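Local coordinates for uncharacterized protein YLR132C (Kluyveromyces marxianus, PDB 6PFQ) that probably acts as a U6 snRNA exoribonuclease of the 2H phosphodiesterase superfamily, at residues 14-19 / 200-205; 57-62 / 155-160. All blocks are in the same frame, centred on the assembly; numbering follows the deposited sequence. Where two conformers were deposited one is given.

Contact 1: residues 14-19 / 200-205; sequences LELRLD and FRCHEL
Leu16 and Phe200 meet at about a right angle, both with CG beside the backbone N and anti to the carbonyl carbon. For the ring, chi2 of 87° turns one face toward Leu16 CB, which lies 3.9 Å from the Phe200 centroid and only 5° off the ring normal, a CH-pi contact over the centre. The ring edge has a polar neighbour: Arg17 O lies near the ring plane, 3.6 Å from Phe200 CE2. Leu18 CD1 reaches Phe200 CZ obliquely at 3.8 Å. Farther along, Leu16 CD2 comes to 3.7 Å from Cys202 SG. The segment 200-205 is where the chain crosses from one antiparallel sheet of the bilobal 2H fold to the other: Phe200 and Cys202 pair their backbones with Val96 and Val94, whereas strand 204-209 runs beside strand 9-16. At the latter junction Leu14 CD2 and Leu205 CD2 are 3.3 Å apart, closer than two methyls normally settle, evidence of close packing where the two leucines cross obliquely. No direct hydrogen bond joins the segments. Instead a water accepts from Glu15 N (2.8 Å) and donates to Glu204 O (2.9 Å), bridging the two backbones beside the leucine pair.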
loop_
_atom_site.group_PDB
_atom_site.type_symbol
_atom_site.label_atom_id
_atom_site.label_comp_id
_atom_site.label_asym_id
_atom_site.label_seq_id
_atom_site.Cartn_x
_atom_site.Cartn_y
_atom_site.Cartn_z
ATOM N N LEU A 14 3.079 0.447 -7.622
ATOM C CA LEU A 14 3.200 -0.868 -8.256
ATOM C C LEU A 14 1.857 -1.568 -8.145
ATOM O O LEU A 14 1.179 -1.469 -7.119
ATOM C CB LEU A 14 4.253 -1.763 -7.562
ATOM C CG LEU A 14 5.696 -1.317 -7.427
ATOM C CD1 LEU A 14 6.527 -2.396 -6.831
ATOM C CD2 LEU A 14 6.234 -0.992 -8.825
ATOM N N GLU A 15 1.474 -2.288 -9.182
ATOM C CA GLU A 15 0.217 -3.033 -9.190
ATOM C C GLU A 15 0.520 -4.524 -9.105
ATOM O O GLU A 15 1.388 -5.021 -9.837
ATOM C CB GLU A 15 -0.566 -2.704 -10.465
ATOM C CG GLU A 15 -1.803 -3.483 -10.653
ATOM C CD GLU A 15 -2.457 -3.132 -11.984
ATOM O OE1 GLU A 15 -3.182 -2.118 -12.027
ATOM O OE2 GLU A 15 -2.197 -3.853 -12.963
ATOM N N LEU A 16 -0.173 -5.225 -8.199
ATOM C CA LEU A 16 0.064 -6.641 -7.885
ATOM C C LEU A 16 -1.206 -7.432 -8.189
ATOM O O LEU A 16 -2.181 -7.379 -7.429
ATOM C CB LEU A 16 0.457 -6.843 -6.410
ATOM C CG LEU A 16 1.502 -5.877 -5.854
ATOM C CD1 LEU A 16 1.687 -6.187 -4.365
ATOM C CD2 LEU A 16 2.837 -6.063 -6.616
ATOM N N ARG A 17 -1.213 -8.156 -9.300
ATOM C CA ARG A 17 -2.360 -8.984 -9.641
ATOM C C ARG A 17 -2.151 -10.365 -9.043
ATOM O O ARG A 17 -1.115 -10.989 -9.281
ATOM C CB ARG A 17 -2.554 -9.033 -11.155
ATOM C CG ARG A 17 -2.864 -7.636 -11.759
ATOM C CD ARG A 17 -2.868 -7.652 -13.299
ATOM N NE ARG A 17 -3.616 -8.812 -13.771
ATOM C CZ ARG A 17 -4.923 -8.784 -14.033
ATOM N NH1 ARG A 17 -5.610 -7.657 -13.877
ATOM N NH2 ARG A 17 -5.539 -9.879 -14.432
ATOM N N LEU A 18 -3.100 -10.805 -8.215
ATOM C CA LEU A 18 -3.000 -12.090 -7.525
ATOM C C LEU A 18 -3.489 -13.219 -8.411
ATOM O O LEU A 18 -4.489 -13.084 -9.123
ATOM C CB LEU A 18 -3.828 -12.093 -6.229
ATOM C CG LEU A 18 -3.225 -11.453 -4.973
ATOM C CD1 LEU A 18 -2.896 -9.984 -5.188
ATOM C CD2 LEU A 18 -4.173 -11.659 -3.817
ATOM N N ASP A 19 -2.788 -14.333 -8.361
ATOM C CA ASP A 19 -3.279 -15.507 -9.050
ATOM C C ASP A 19 -4.269 -16.225 -8.155
ATOM O O ASP A 19 -4.517 -15.835 -7.014
ATOM C CB ASP A 19 -2.132 -16.429 -9.468
ATOM C CG ASP A 19 -1.388 -17.037 -8.292
ATOM O OD1 ASP A 19 -1.902 -17.135 -7.168
ATOM O OD2 ASP A 19 -0.252 -17.464 -8.504
ATOM N N PHE A 200 5.752 -11.314 -5.961
ATOM C CA PHE A 200 5.452 -10.785 -7.282
ATOM C C PHE A 200 6.737 -10.272 -7.932
ATOM O O PHE A 200 7.706 -9.913 -7.258
ATOM C CB PHE A 200 4.418 -9.641 -7.210
ATOM C CG PHE A 200 3.179 -9.985 -6.439
ATOM C CD1 PHE A 200 3.128 -9.802 -5.068
ATOM C CD2 PHE A 200 2.059 -10.478 -7.088
ATOM C CE1 PHE A 200 1.991 -10.126 -4.345
ATOM C CE2 PHE A 200 0.915 -10.811 -6.364
ATOM C CZ PHE A 200 0.888 -10.635 -4.995
ATOM N N ARG A 201 6.727 -10.197 -9.261
ATOM C CA ARG A 201 7.768 -9.474 -9.986
ATOM C C ARG A 201 7.085 -8.462 -10.885
ATOM O O ARG A 201 6.230 -8.839 -11.694
ATOM C CB ARG A 201 8.644 -10.407 -10.821
ATOM C CG ARG A 201 9.819 -9.689 -11.504
ATOM C CD ARG A 201 10.912 -10.664 -11.990
ATOM N NE ARG A 201 11.687 -11.231 -10.891
ATOM C CZ ARG A 201 12.656 -10.592 -10.230
ATOM N NH1 ARG A 201 12.992 -9.335 -10.534
ATOM N NH2 ARG A 201 13.284 -11.210 -9.247
ATOM N N CYS A 202 7.415 -7.181 -10.719
ATOM C CA CYS A 202 6.746 -6.121 -11.474
ATOM C C CYS A 202 7.669 -5.672 -12.594
ATOM O O CYS A 202 8.836 -5.396 -12.339
ATOM C CB CYS A 202 6.400 -4.930 -10.569
ATOM S SG CYS A 202 5.291 -5.453 -9.251
ATOM N N HIS A 203 7.151 -5.600 -13.832
ATOM C CA HIS A 203 7.960 -5.136 -14.962
ATOM C C HIS A 203 7.631 -3.697 -15.379
ATOM O O HIS A 203 8.158 -3.209 -16.386
ATOM C CB HIS A 203 7.803 -6.093 -16.150
ATOM C CG HIS A 203 8.350 -7.468 -15.886
ATOM N ND1 HIS A 203 7.618 -8.453 -15.255
ATOM C CD2 HIS A 203 9.560 -8.015 -16.153
ATOM C CE1 HIS A 203 8.351 -9.548 -15.150
ATOM N NE2 HIS A 203 9.537 -9.307 -15.682
ATOM N N GLU A 204 6.814 -3.002 -14.598
ATOM C CA GLU A 204 6.401 -1.639 -14.877
ATOM C C GLU A 204 5.902 -1.040 -13.572
ATOM O O GLU A 204 5.529 -1.763 -12.654
ATOM C CB GLU A 204 5.288 -1.613 -15.916
ATOM C CG GLU A 204 4.056 -2.372 -15.420
ATOM C CD GLU A 204 3.124 -2.770 -16.542
ATOM O OE1 GLU A 204 3.585 -2.782 -17.702
ATOM O OE2 GLU A 204 1.937 -3.042 -16.268
ATOM N N LEU A 205 5.935 0.282 -13.497
ATOM C CA LEU A 205 5.226 1.078 -12.507
ATOM C C LEU A 205 3.954 1.627 -13.145
ATOM O O LEU A 205 3.788 1.614 -14.369
ATOM C CB LEU A 205 6.063 2.271 -12.014
ATOM C CG LEU A 205 7.529 2.192 -11.578
ATOM C CD1 LEU A 205 7.835 3.289 -10.583
ATOM C CD2 LEU A 205 7.892 0.850 -11.025
HETATM O O HOH W 1 2.929 -2.184 -11.558
#

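Contact 2: residues 57-62 / 155-160; sequences KPLHVS and VSFGVA
With CG beside its backbone N (chi1 -59°) and an extended chi2 of -175°, Leu59 carries CD1 obliquely to 3.5 Å from Phe157 CD1. Val155 has CG1 anti to its own N (chi1 173°), so its methyls serve different partners. CG1 stands 3.6 Å above the Phe157 ring plane, displaced from the ring centre, and 4.0 Å from Leu59 CD1; Val155 CG2 meets Val61 CG2 at 3.7 Å. An alanine at Val155 would lose both methyls and would probably loosen the packing against Val61, Leu59 and the Phe157 ring. No direct hydrogen bond joins the backbones; two waters bridge them. One accepts from His60 N (3.0 Å) and donates to Ser156 O; the other donates to His60 O and accepts from Ser156 N (both 2.9 Å). Val61 and Val155 are central in two His-x-Ser motifs, the His-x-Ser/Thr signature of the 2H superfamily. Strands carrying UMP-binding residues thus pack side by side, consistent with the family's paired motifs, although the modelled His60 ring turns away from strand 154-161. Strand 59-68 pairs with strand 9-16, and strand 154-161, with a classic beta bulge at Phe157 and Gly158, pairs with strand 112-119, while Val61, Val155 and Phe157 pack on strand 94-99.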
loop_
_atom_site.group_PDB
_atom_site.type_symbol
_atom_site.label_atom_id
_atom_site.label_comp_id
_atom_site.label_asym_id
_atom_site.label_seq_id
_atom_site.Cartn_x
_atom_site.Cartn_y
_atom_site.Cartn_z
ATOM N N LYS A 57 -9.501 -7.648 -7.539
ATOM C CA LYS A 57 -8.918 -6.321 -7.467
ATOM C C LYS A 57 -7.427 -6.527 -7.287
ATOM O O LYS A 57 -7.026 -7.372 -6.480
ATOM C CB LYS A 57 -9.512 -5.494 -6.301
ATOM C CG LYS A 57 -11.022 -5.353 -6.463
ATOM C CD LYS A 57 -11.724 -4.712 -5.284
ATOM C CE LYS A 57 -11.206 -3.350 -4.978
ATOM N NZ LYS A 57 -12.023 -2.801 -3.877
ATOM N N PRO A 58 -6.574 -5.818 -8.013
ATOM C CA PRO A 58 -5.143 -5.905 -7.713
ATOM C C PRO A 58 -4.850 -5.255 -6.373
ATOM O O PRO A 58 -5.531 -4.317 -5.953
ATOM C CB PRO A 58 -4.476 -5.116 -8.842
ATOM C CG PRO A 58 -5.571 -4.156 -9.341
ATOM C CD PRO A 58 -6.865 -4.925 -9.154
ATOM N N LEU A 59 -3.768 -5.713 -5.742
ATOM C CA LEU A 59 -3.172 -5.002 -4.618
ATOM C C LEU A 59 -2.113 -4.012 -5.137
ATOM O O LEU A 59 -1.835 -3.930 -6.345
ATOM C CB LEU A 59 -2.575 -6.012 -3.637
ATOM C CG LEU A 59 -3.595 -7.018 -3.092
ATOM C CD1 LEU A 59 -2.963 -7.930 -2.008
ATOM C CD2 LEU A 59 -4.861 -6.353 -2.521
ATOM N N HIS A 60 -1.508 -3.261 -4.218
ATOM C CA HIS A 60 -0.641 -2.159 -4.602
ATOM C C HIS A 60 0.543 -2.047 -3.650
ATOM O O HIS A 60 0.506 -2.547 -2.523
ATOM C CB HIS A 60 -1.452 -0.846 -4.643
ATOM C CG HIS A 60 -2.670 -0.934 -5.506
ATOM N ND1 HIS A 60 -3.899 -1.343 -5.025
ATOM C CD2 HIS A 60 -2.842 -0.699 -6.831
ATOM C CE1 HIS A 60 -4.774 -1.343 -6.009
ATOM N NE2 HIS A 60 -4.160 -0.954 -7.118
ATOM N N VAL A 61 1.620 -1.431 -4.142
ATOM C CA VAL A 61 2.642 -0.817 -3.285
ATOM C C VAL A 61 2.686 0.665 -3.640
ATOM O O VAL A 61 3.019 1.011 -4.778
ATOM C CB VAL A 61 4.030 -1.437 -3.468
ATOM C CG1 VAL A 61 5.058 -0.721 -2.548
ATOM C CG2 VAL A 61 4.027 -2.954 -3.254
ATOM N N SER A 62 2.350 1.532 -2.687
ATOM C CA SER A 62 2.517 2.973 -2.900
ATOM C C SER A 62 3.998 3.328 -2.957
ATOM O O SER A 62 4.783 2.892 -2.108
ATOM C CB SER A 62 1.857 3.764 -1.768
ATOM O OG SER A 62 0.480 3.479 -1.753
ATOM N N VAL A 155 2.533 -3.667 1.583
ATOM C CA VAL A 155 1.316 -4.032 0.853
ATOM C C VAL A 155 0.179 -4.110 1.852
ATOM O O VAL A 155 0.294 -4.831 2.845
ATOM C CB VAL A 155 1.457 -5.391 0.151
ATOM C CG1 VAL A 155 0.069 -5.823 -0.471
ATOM C CG2 VAL A 155 2.619 -5.339 -0.866
ATOM N N SER A 156 -0.937 -3.408 1.571
ATOM C CA SER A 156 -2.130 -3.542 2.390
ATOM C C SER A 156 -3.021 -4.661 1.859
ATOM O O SER A 156 -3.219 -4.806 0.638
ATOM C CB SER A 156 -2.923 -2.235 2.433
ATOM O OG SER A 156 -2.199 -1.283 3.202
ATOM N N PHE A 157 -3.563 -5.453 2.786
ATOM C CA PHE A 157 -4.389 -6.605 2.423
ATOM C C PHE A 157 -5.853 -6.454 2.817
ATOM O O PHE A 157 -6.715 -7.119 2.232
ATOM C CB PHE A 157 -3.827 -7.885 3.064
ATOM C CG PHE A 157 -2.476 -8.264 2.511
ATOM C CD1 PHE A 157 -2.381 -8.953 1.315
ATOM C CD2 PHE A 157 -1.309 -7.886 3.173
ATOM C CE1 PHE A 157 -1.138 -9.305 0.781
ATOM C CE2 PHE A 157 -0.071 -8.220 2.639
ATOM C CZ PHE A 157 0.021 -8.907 1.431
ATOM N N GLY A 158 -6.139 -5.643 3.826
ATOM C CA GLY A 158 -7.507 -5.478 4.278
ATOM C C GLY A 158 -7.677 -4.081 4.810
ATOM O O GLY A 158 -6.694 -3.391 5.077
ATOM N N VAL A 159 -8.933 -3.657 4.966
ATOM C CA VAL A 159 -9.162 -2.297 5.452
ATOM C C VAL A 159 -10.373 -2.313 6.366
ATOM O O VAL A 159 -11.409 -2.885 6.016
ATOM C CB VAL A 159 -9.322 -1.302 4.282
ATOM C CG1 VAL A 159 -10.511 -1.666 3.396
ATOM C CG2 VAL A 159 -9.420 0.157 4.836
ATOM N N ALA A 160 -10.231 -1.717 7.541
ATOM C CA ALA A 160 -11.312 -1.619 8.523
ATOM C C ALA A 160 -11.663 -0.152 8.758
ATOM O O ALA A 160 -10.823 0.740 8.571
ATOM C CB ALA A 160 -10.909 -2.249 9.852
HETATM O O HOH W 2 -2.981 -3.112 -1.598
HETATM O O HOH W 3 -1.074 -1.303 -0.388
#

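How the contacts relate
Contact 2 joins the two antiparallel sheets; contact 1 does so through 200-202 but stays within one sheet at 204-205. Contact 2 lies about 5 Å from the centre of the chain and is buried, while contact 1 is about 12 Å out and partly buried, with Arg17 exposed. The outer contact buries more surface, 368 against 215 Å². Their first segments are adjacent strands of one sheet: Leu16 N lies 2.8 Å from Leu59 O, and Leu14 N 2.9 Å from Val61 O, both probable hydrogen bonds. Both pair a leucine with a phenylalanine; contact 1 adds the Cys202 sulfur and a CH-pi contact, contact 2 a valine pair, two water bridges and UMP-binding residues. Val155 also touches Leu16, tying the apolar clusters together.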